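Local structure of aldolase (Escherichia coli, 6VOP) at residues 82-85 and 86-90; 174-177 and 178-182. The protein is of unknown function but belongs to the class II aldolase and adducin N-terminal domain family, with an AraD-like fold and four chains in its assembly. The protein carries 2 engineered substitutions. All coordinates share one frame; numbering follows the deposited sequence.

Contact 1: residues 82-85 and 86-90; sequences FHLA and LYRNN
Leu-84 and Arg-88, with Ala-85 and Asn-89, form i to i+4 contacts along helix 80-89, a short helix of the AraD-like fold; the contact is local and mostly buried. The guanidinium of Arg-88 folds back along the helix and lays one face over Leu-84, whose CB lies 3.7 Å from Arg-88 NH2. A bend at chi3 (-80°) turns the chain back toward Leu-84. Beneath it, Arg-88 N donates to Leu-84 O at 3.0 Å, so backbone and side chain of the arginine both pack on the same residue. The guanidinium itself makes a weak hydrogen bond, through NH1, to Ala-66 O.

Asn-89 spends its side-chain amide on the helix itself. ND2 gives Ala-85 O a nearly straight bond of 3.0 Å (164° at the hydrogen), lying in the carbonyl plane and close to the plane of the amide. Its CG stands beside the backbone N (chi1 -71°), which directs the amide back toward that carbonyl.

The ring of Tyr-87 reaches back one turn, alongside the backbone of His-83, and meets Leu-84 CA at its edge. Tyr-87 N bonds to His-83 O at 3.2 Å. The hydroxyl of Tyr-87 and ND1 of His-83 both hydrogen-bond to Ser-36 OG, which ties two successive turns to strand 33-38. On the buried side, Leu-86 N bonds to Phe-82 O, also at 3.2 Å, and Leu-86 CG rests near the same oxygen.

Leu-86 and Phe-82 pack against Val-168 of strand 166-171 and Leu-150 of helix 144-153, and Phe-82 meets His-98 edge-to-face. His-83, Leu-86 and Tyr-87 lie on Val-96 of strand 95-99, so the helix is seated on the central sheet beside helix 144-153.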
loop_
_atom_site.group_PDB
_atom_site.type_symbol
_atom_site.label_atom_id
_atom_site.label_comp_id
_atom_site.label_asym_id
_atom_site.label_seq_id
_atom_site.Cartn_x
_atom_site.Cartn_y
_atom_site.Cartn_z
ATOM N N PHE A 82 30.000 -2.201 -4.127
ATOM C CA PHE A 82 29.642 -3.435 -4.812
ATOM C C PHE A 82 28.874 -3.194 -6.104
ATOM O O PHE A 82 28.782 -4.110 -6.928
ATOM C CB PHE A 82 28.861 -4.390 -3.884
ATOM C CG PHE A 82 27.524 -3.878 -3.410
ATOM C CD1 PHE A 82 26.411 -3.894 -4.243
ATOM C CD2 PHE A 82 27.364 -3.453 -2.100
ATOM C CE1 PHE A 82 25.181 -3.449 -3.793
ATOM C CE2 PHE A 82 26.137 -3.011 -1.644
ATOM C CZ PHE A 82 25.043 -3.008 -2.491
ATOM N N HIS A 83 28.332 -1.992 -6.310
ATOM C CA HIS A 83 27.841 -1.632 -7.634
ATOM C C HIS A 83 28.959 -1.744 -8.663
ATOM O O HIS A 83 28.788 -2.353 -9.724
ATOM C CB HIS A 83 27.266 -0.215 -7.622
ATOM C CG HIS A 83 25.925 -0.104 -6.965
ATOM N ND1 HIS A 83 24.833 0.457 -7.591
ATOM C CD2 HIS A 83 25.504 -0.473 -5.733
ATOM C CE1 HIS A 83 23.795 0.426 -6.776
ATOM N NE2 HIS A 83 24.175 -0.134 -5.641
ATOM N N LEU A 84 30.124 -1.171 -8.347
ATOM C CA LEU A 84 31.260 -1.223 -9.259
ATOM C C LEU A 84 31.737 -2.650 -9.486
ATOM O O LEU A 84 32.221 -2.976 -10.577
ATOM C CB LEU A 84 32.400 -0.361 -8.719
ATOM C CG LEU A 84 32.155 1.147 -8.698
ATOM C CD1 LEU A 84 32.950 1.798 -7.581
ATOM C CD2 LEU A 84 32.521 1.757 -10.040
ATOM N N ALA A 85 31.616 -3.511 -8.473
ATOM C CA ALA A 85 32.001 -4.907 -8.640
ATOM C C ALA A 85 31.143 -5.598 -9.690
ATOM O O ALA A 85 31.642 -6.443 -10.442
ATOM C CB ALA A 85 31.904 -5.642 -7.303
ATOM N N LEU A 86 29.858 -5.246 -9.766
ATOM C CA LEU A 86 28.977 -5.867 -10.748
ATOM C C LEU A 86 29.282 -5.377 -12.156
ATOM O O LEU A 86 29.258 -6.163 -13.111
ATOM C CB LEU A 86 27.520 -5.593 -10.386
ATOM C CG LEU A 86 27.095 -6.127 -9.019
ATOM C CD1 LEU A 86 25.730 -5.583 -8.625
ATOM C CD2 LEU A 86 27.097 -7.648 -9.021
ATOM N N TYR A 87 29.567 -4.083 -12.308
ATOM C CA TYR A 87 29.896 -3.555 -13.628
ATOM C C TYR A 87 31.216 -4.112 -14.142
ATOM O O TYR A 87 31.362 -4.343 -15.348
ATOM C CB TYR A 87 29.948 -2.027 -13.591
ATOM C CG TYR A 87 28.622 -1.358 -13.305
ATOM C CD1 TYR A 87 27.541 -1.512 -14.166
ATOM C CD2 TYR A 87 28.456 -0.559 -12.183
ATOM C CE1 TYR A 87 26.327 -0.895 -13.908
ATOM C CE2 TYR A 87 27.246 0.058 -11.916
ATOM C CZ TYR A 87 26.187 -0.110 -12.781
ATOM O OH TYR A 87 24.986 0.509 -12.514
ATOM N N ARG A 88 32.181 -4.339 -13.252
ATOM C CA ARG A 88 33.497 -4.813 -13.656
ATOM C C ARG A 88 33.520 -6.294 -14.011
ATOM O O ARG A 88 34.521 -6.763 -14.564
ATOM C CB ARG A 88 34.515 -4.543 -12.545
ATOM C CG ARG A 88 34.933 -3.089 -12.424
ATOM C CD ARG A 88 36.209 -2.950 -11.616
ATOM N NE ARG A 88 35.962 -3.021 -10.180
ATOM C CZ ARG A 88 35.866 -1.963 -9.384
ATOM N NH1 ARG A 88 35.994 -0.740 -9.883
ATOM N NH2 ARG A 88 35.642 -2.125 -8.086
ATOM N N ASN A 89 32.456 -7.040 -13.709
ATOM C CA ASN A 89 32.426 -8.474 -13.969
ATOM C C ASN A 89 31.239 -8.892 -14.822
ATOM O O ASN A 89 31.002 -10.095 -14.991
ATOM C CB ASN A 89 32.430 -9.251 -12.651
ATOM C CG ASN A 89 33.771 -9.184 -11.946
ATOM O OD1 ASN A 89 34.622 -10.058 -12.120
ATOM N ND2 ASN A 89 33.969 -8.138 -11.151
ATOM N N ASN A 90 30.491 -7.938 -15.366
ATOM C CA ASN A 90 29.390 -8.233 -16.283
ATOM C C ASN A 90 29.255 -7.048 -17.227
ATOM O O ASN A 90 28.740 -5.988 -16.842
ATOM C CB ASN A 90 28.081 -8.501 -15.546
ATOM C CG ASN A 90 26.995 -9.022 -16.464
ATOM O OD1 ASN A 90 27.237 -9.287 -17.640
ATOM N ND2 ASN A 90 25.788 -9.175 -15.930
#

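Contact 2: residues 174-177 and 178-182; sequences LQEA and ANNME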
loop_
_atom_site.group_PDB
_atom_site.type_symbol
_atom_site.label_atom_id
_atom_site.label_comp_id
_atom_site.label_asym_id
_atom_site.label_seq_id
_atom_site.Cartn_x
_atom_site.Cartn_y
_atom_site.Cartn_z
ATOM N N LEU A 174 18.184 1.129 -16.556
ATOM C CA LEU A 174 17.596 1.394 -15.246
ATOM C C LEU A 174 16.144 0.943 -15.193
ATOM O O LEU A 174 15.697 0.382 -14.185
ATOM C CB LEU A 174 17.709 2.878 -14.899
ATOM C CG LEU A 174 17.239 3.233 -13.484
ATOM C CD1 LEU A 174 17.967 2.388 -12.450
ATOM C CD2 LEU A 174 17.430 4.712 -13.201
ATOM N N GLN A 175 15.394 1.172 -16.273
ATOM C CA GLN A 175 14.016 0.699 -16.323
ATOM C C GLN A 175 13.959 -0.821 -16.235
ATOM O O GLN A 175 13.105 -1.379 -15.535
ATOM C CB GLN A 175 13.339 1.196 -17.602
ATOM C CG GLN A 175 11.830 0.992 -17.629
ATOM C CD GLN A 175 11.097 1.901 -16.659
ATOM O OE1 GLN A 175 11.127 3.127 -16.790
ATOM N NE2 GLN A 175 10.431 1.302 -15.678
ATOM N N GLU A 176 14.872 -1.508 -16.925
ATOM C CA GLU A 176 14.882 -2.966 -16.887
ATOM C C GLU A 176 15.224 -3.475 -15.493
ATOM O O GLU A 176 14.567 -4.387 -14.977
ATOM C CB GLU A 176 15.867 -3.517 -17.917
ATOM C CG GLU A 176 15.727 -5.010 -18.146
ATOM C CD GLU A 176 16.905 -5.597 -18.893
ATOM O OE1 GLU A 176 17.691 -6.348 -18.275
ATOM O OE2 GLU A 176 17.043 -5.305 -20.100
ATOM N N ALA A 177 16.253 -2.898 -14.866
ATOM C CA ALA A 177 16.621 -3.315 -13.517
ATOM C C ALA A 177 15.520 -2.997 -12.513
ATOM O O ALA A 177 15.317 -3.753 -11.556
ATOM C CB ALA A 177 17.932 -2.652 -13.098
ATOM N N ALA A 178 14.800 -1.891 -12.712
ATOM C CA ALA A 178 13.677 -1.579 -11.834
ATOM C C ALA A 178 12.551 -2.589 -12.011
ATOM O O ALA A 178 11.998 -3.099 -11.030
ATOM C CB ALA A 178 13.175 -0.159 -12.101
ATOM N N ASN A 179 12.200 -2.894 -13.265
ATOM C CA ASN A 179 11.154 -3.877 -13.525
ATOM C C ASN A 179 11.538 -5.248 -12.986
ATOM O O ASN A 179 10.698 -5.961 -12.425
ATOM C CB ASN A 179 10.867 -3.957 -15.023
ATOM C CG ASN A 179 10.223 -2.699 -15.559
ATOM O OD1 ASN A 179 9.614 -1.932 -14.811
ATOM N ND2 ASN A 179 10.348 -2.480 -16.864
ATOM N N ASN A 180 12.806 -5.634 -13.149
ATOM C CA ASN A 180 13.268 -6.907 -12.606
ATOM C C ASN A 180 13.170 -6.925 -11.086
ATOM O O ASN A 180 12.729 -7.918 -10.496
ATOM C CB ASN A 180 14.703 -7.177 -13.053
ATOM C CG ASN A 180 14.801 -7.525 -14.518
ATOM O OD1 ASN A 180 13.798 -7.827 -15.164
ATOM N ND2 ASN A 180 16.016 -7.487 -15.055
ATOM N N MET A 181 13.583 -5.836 -10.435
ATOM C CA MET A 181 13.436 -5.743 -8.987
ATOM C C MET A 181 11.975 -5.877 -8.580
ATOM O O MET A 181 11.657 -6.542 -7.587
ATOM C CB MET A 181 14.018 -4.423 -8.485
ATOM C CG MET A 181 13.573 -4.028 -7.085
ATOM S SD MET A 181 14.302 -5.058 -5.798
ATOM C CE MET A 181 15.987 -4.446 -5.797
ATOM N N GLU A 182 11.069 -5.271 -9.348
ATOM C CA GLU A 182 9.657 -5.313 -8.992
ATOM C C GLU A 182 9.081 -6.720 -9.118
ATOM O O GLU A 182 8.227 -7.107 -8.312
ATOM C CB GLU A 182 8.873 -4.322 -9.852
ATOM C CG GLU A 182 9.076 -2.868 -9.437
ATOM C CD GLU A 182 8.266 -1.895 -10.274
ATOM O OE1 GLU A 182 8.876 -1.056 -10.973
ATOM O OE2 GLU A 182 7.020 -1.967 -10.230
#
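Gln-175 and Asn-179, one turn apart near the start of helix 174-194, cross with their amide planes 36° apart. NE2 of Gln-175 reaches OD1 of Asn-179 at 3.4 Å, a weak hydrogen bond. Two torsions bring it there: CG stands opposite the backbone N of Gln-175 (chi1 -169°), beside the carbonyl carbon, and the bend at chi2 swings the amide forward along the helix. Asn-179 leans the other way, back toward the preceding turn, and its CG comes within 3.2 Å of Gln-175 O. Beneath this bridge Asn-179 N donates to that carbonyl at 2.9 Å.

The next pair, Glu-176 and Asn-180, is angled more steeply, carboxylate and amide planes standing 51° apart. Here the approach is looser: OE1 and ND2 are 3.8 Å from each other, and the polar ends turn to other partners. OE1 of Glu-176 makes a weak hydrogen bond to Glu-172 N, while Asn-180 OD1 accepts from Arg-129 NE. What joins this pair directly is the backbone, with Asn-180 N bonded to Glu-176 O at 2.8 Å.

Two alanines occupy other positions here: Ala-178 CB lies 3.3 Å from Leu-174 O, the carbonyl that receives the N-H of Ala-178, and Ala-177 O accepts from Met-181 N at 2.9 Å. Regular i to i+4 bonds thus run through all four residues of 174-177.

Ala-177, Leu-174 and Met-181 rest on Val-97 of strand 95-99, and Met-181 also meets Val-169 of strand 166-171. Ala-178 and Leu-174 pack on Phe-22 and Ile-18 of helix 7-24. Gln-175 and Asn-179 touch Cys-52 and Gly-30 of a second subunit, which places this first part of the helix between the sheet, helix 7-24 and the neighbouring chain.

In the fold
From the N terminus, the chain passes through helix 7-24 and the first four strands before reaching contact 1 within helix 80-89. Strand 95-99 follows; after two short helices and strand 135-136 come helix 144-153 and strands 159-162 and 166-171, the last leading to contact 2 at the start of helix 174-194. Each contact is local to a single helix and closes no long loop; the two stand in series, neither nested nor crossed. The centres of contacts 1 and 2 are about 17 Å apart, their nearest atoms about 7 Å. Strands 95-99 and 166-171 connect them: contact 1 packs on Val-96 and Val-168, contact 2 on Val-97 and Val-169, so sequence neighbours serve different helices.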